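Local coordinates for protein globin (Chloroflexus aurantiacus, PDB 5D1V) that binds heme as a group II truncated hemoglobin and probably serves in oxygen binding and transport, at residues A94-A99 with S107-Y112. Residues are numbered along the deposited sequence; the frame is centred on the assembly and turned at random.
Sequences AALNEA and SVMENY
Leu96 and Glu110 mark the nearest approach of two helical segments that run broadly antiparallel, their CA atoms 8.2 Å apart, with residues 94-99 lying toward the C-terminal side of helix 82-98 and residues 107-112 in the first half of helix 105-119. Leu96 spans the gap almost alone, its CB directed at the opposing helix. With CG anti to the carbonyl carbon (chi1 -65°) and chi2 extended, both methyls are carried outward and fork over Met109. CD1 settles against the backbone of helix 105-119, 4.1 Å from the CB of Met109 and equally near the backbone N of Glu110. CD2 takes the thioether end, lying 3.9 Å from the CE of Met109 and 4.1 Å from its SD. Met109 leaves its helix extended through chi2, then bends at chi3 (82°), which places the terminal methyl beside the leucine, the two chains meeting at a slant. Glu110 lies at the margin of this contact; its carboxylate is engaged along its own helix, where OE2 forms a salt bridge with NE of Arg114. Replacing Leu96 by an alanine would remove both methyls and would probably leave the thioether of Met109 without its leucine partner and open a gap between the helices. Val101, in the connecting turn, touches both Leu96 and Met109; Phe113 also packs on Leu96, and Phe16 of helix 13-28 on Met109. The pair thus joins the G and H helices of the truncated globin fold, flanking the turn between them. Tyr112, on the same helix as Met109, touches the heme and stacks on Tyr55. Between the segments the attraction is dispersive, methyl against methyl and sulfur: shape fit rather than directional bonding holds them, and the surrounding apolar residues probably share in setting their spacing.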
loop_
_atom_site.group_PDB
_atom_site.type_symbol
_atom_site.label_atom_id
_atom_site.label_comp_id
_atom_site.label_asym_id
_atom_site.label_seq_id
_atom_site.Cartn_x
_atom_site.Cartn_y
_atom_site.Cartn_z
ATOM N N ALA A 94 2.726 -3.883 -6.499
ATOM C CA ALA A 94 3.233 -2.963 -7.511
ATOM C C ALA A 94 3.255 -3.635 -8.873
ATOM O O ALA A 94 2.919 -3.015 -9.888
ATOM C CB ALA A 94 4.623 -2.462 -7.134
ATOM N N ALA A 95 3.637 -4.905 -8.910
ATOM C CA ALA A 95 3.729 -5.617 -10.181
ATOM C C ALA A 95 2.342 -5.718 -10.856
ATOM O O ALA A 95 2.243 -5.540 -12.069
ATOM C CB ALA A 95 4.341 -6.993 -9.973
ATOM N N LEU A 96 1.287 -6.002 -10.079
ATOM C CA LEU A 96 -0.080 -6.021 -10.617
ATOM C C LEU A 96 -0.459 -4.692 -11.217
ATOM O O LEU A 96 -1.045 -4.618 -12.299
ATOM C CB LEU A 96 -1.082 -6.359 -9.532
ATOM C CG LEU A 96 -0.962 -7.753 -8.931
ATOM C CD1 LEU A 96 -2.045 -7.878 -7.858
ATOM C CD2 LEU A 96 -1.117 -8.855 -9.994
ATOM N N ASN A 97 -0.127 -3.631 -10.509
ATOM C CA ASN A 97 -0.451 -2.297 -11.008
ATOM C C ASN A 97 0.337 -1.948 -12.273
ATOM O O ASN A 97 -0.242 -1.483 -13.257
ATOM C CB ASN A 97 -0.226 -1.273 -9.902
ATOM C CG ASN A 97 -1.279 -1.379 -8.795
ATOM O OD1 ASN A 97 -1.678 -2.484 -8.390
ATOM N ND2 ASN A 97 -1.755 -0.230 -8.325
ATOM N N GLU A 98 1.647 -2.202 -12.273
ATOM C CA GLU A 98 2.496 -1.875 -13.411
ATOM C C GLU A 98 2.249 -2.770 -14.634
ATOM O O GLU A 98 2.421 -2.315 -15.751
ATOM C CB GLU A 98 3.955 -1.936 -12.991
ATOM C CG GLU A 98 4.292 -0.857 -12.004
ATOM C CD GLU A 98 5.761 -0.829 -11.635
ATOM O OE1 GLU A 98 6.594 -1.322 -12.421
ATOM O OE2 GLU A 98 6.067 -0.297 -10.554
ATOM N N ALA A 99 1.774 -3.995 -14.436
ATOM C CA ALA A 99 1.516 -4.921 -15.539
ATOM C C ALA A 99 0.191 -4.636 -16.232
ATOM O O ALA A 99 -0.109 -5.236 -17.253
ATOM C CB ALA A 99 1.531 -6.337 -15.051
ATOM N N SER A 107 -8.326 -6.996 -8.221
ATOM C CA SER A 107 -8.726 -7.026 -6.812
ATOM C C SER A 107 -8.751 -8.441 -6.258
ATOM O O SER A 107 -8.363 -8.670 -5.117
ATOM C CB SER A 107 -10.101 -6.402 -6.612
ATOM O OG SER A 107 -10.063 -4.983 -6.730
ATOM N N VAL A 108 -9.221 -9.380 -7.070
ATOM C CA VAL A 108 -9.268 -10.797 -6.654
ATOM C C VAL A 108 -7.849 -11.283 -6.368
ATOM O O VAL A 108 -7.596 -11.935 -5.359
ATOM C CB VAL A 108 -9.950 -11.707 -7.718
ATOM C CG1 VAL A 108 -9.877 -13.182 -7.291
ATOM C CG2 VAL A 108 -11.424 -11.291 -7.963
ATOM N N MET A 109 -6.927 -10.961 -7.269
ATOM C CA MET A 109 -5.531 -11.337 -7.133
ATOM C C MET A 109 -4.918 -10.709 -5.873
ATOM O O MET A 109 -4.253 -11.401 -5.106
ATOM C CB MET A 109 -4.747 -10.925 -8.371
ATOM C CG MET A 109 -5.215 -11.637 -9.588
ATOM S SD MET A 109 -4.364 -11.173 -11.115
ATOM C CE MET A 109 -2.924 -12.180 -10.955
ATOM N N GLU A 110 -5.182 -9.428 -5.647
ATOM C CA GLU A 110 -4.740 -8.737 -4.429
ATOM C C GLU A 110 -5.287 -9.417 -3.176
ATOM O O GLU A 110 -4.559 -9.682 -2.196
ATOM C CB GLU A 110 -5.170 -7.264 -4.454
ATOM C CG GLU A 110 -5.093 -6.619 -3.049
ATOM C CD GLU A 110 -5.104 -5.105 -3.096
ATOM O OE1 GLU A 110 -5.236 -4.570 -4.207
ATOM O OE2 GLU A 110 -5.015 -4.470 -2.021
ATOM N N ASN A 111 -6.562 -9.767 -3.211
ATOM C CA ASN A 111 -7.179 -10.383 -2.045
ATOM C C ASN A 111 -6.456 -11.698 -1.739
ATOM O O ASN A 111 -6.136 -12.002 -0.593
ATOM C CB ASN A 111 -8.665 -10.656 -2.265
ATOM C CG ASN A 111 -9.497 -9.394 -2.524
ATOM O OD1 ASN A 111 -9.109 -8.273 -2.157
ATOM N ND2 ASN A 111 -10.683 -9.580 -3.093
ATOM N N TYR A 112 -6.197 -12.483 -2.783
ATOM C CA TYR A 112 -5.536 -13.753 -2.602
ATOM C C TYR A 112 -4.113 -13.538 -2.023
ATOM O O TYR A 112 -3.714 -14.196 -1.049
ATOM C CB TYR A 112 -5.461 -14.527 -3.914
ATOM C CG TYR A 112 -4.458 -15.646 -3.814
ATOM C CD1 TYR A 112 -4.739 -16.779 -3.074
ATOM C CD2 TYR A 112 -3.216 -15.533 -4.410
ATOM C CE1 TYR A 112 -3.802 -17.792 -2.943
ATOM C CE2 TYR A 112 -2.273 -16.537 -4.294
ATOM C CZ TYR A 112 -2.572 -17.664 -3.562
ATOM O OH TYR A 112 -1.608 -18.646 -3.438
#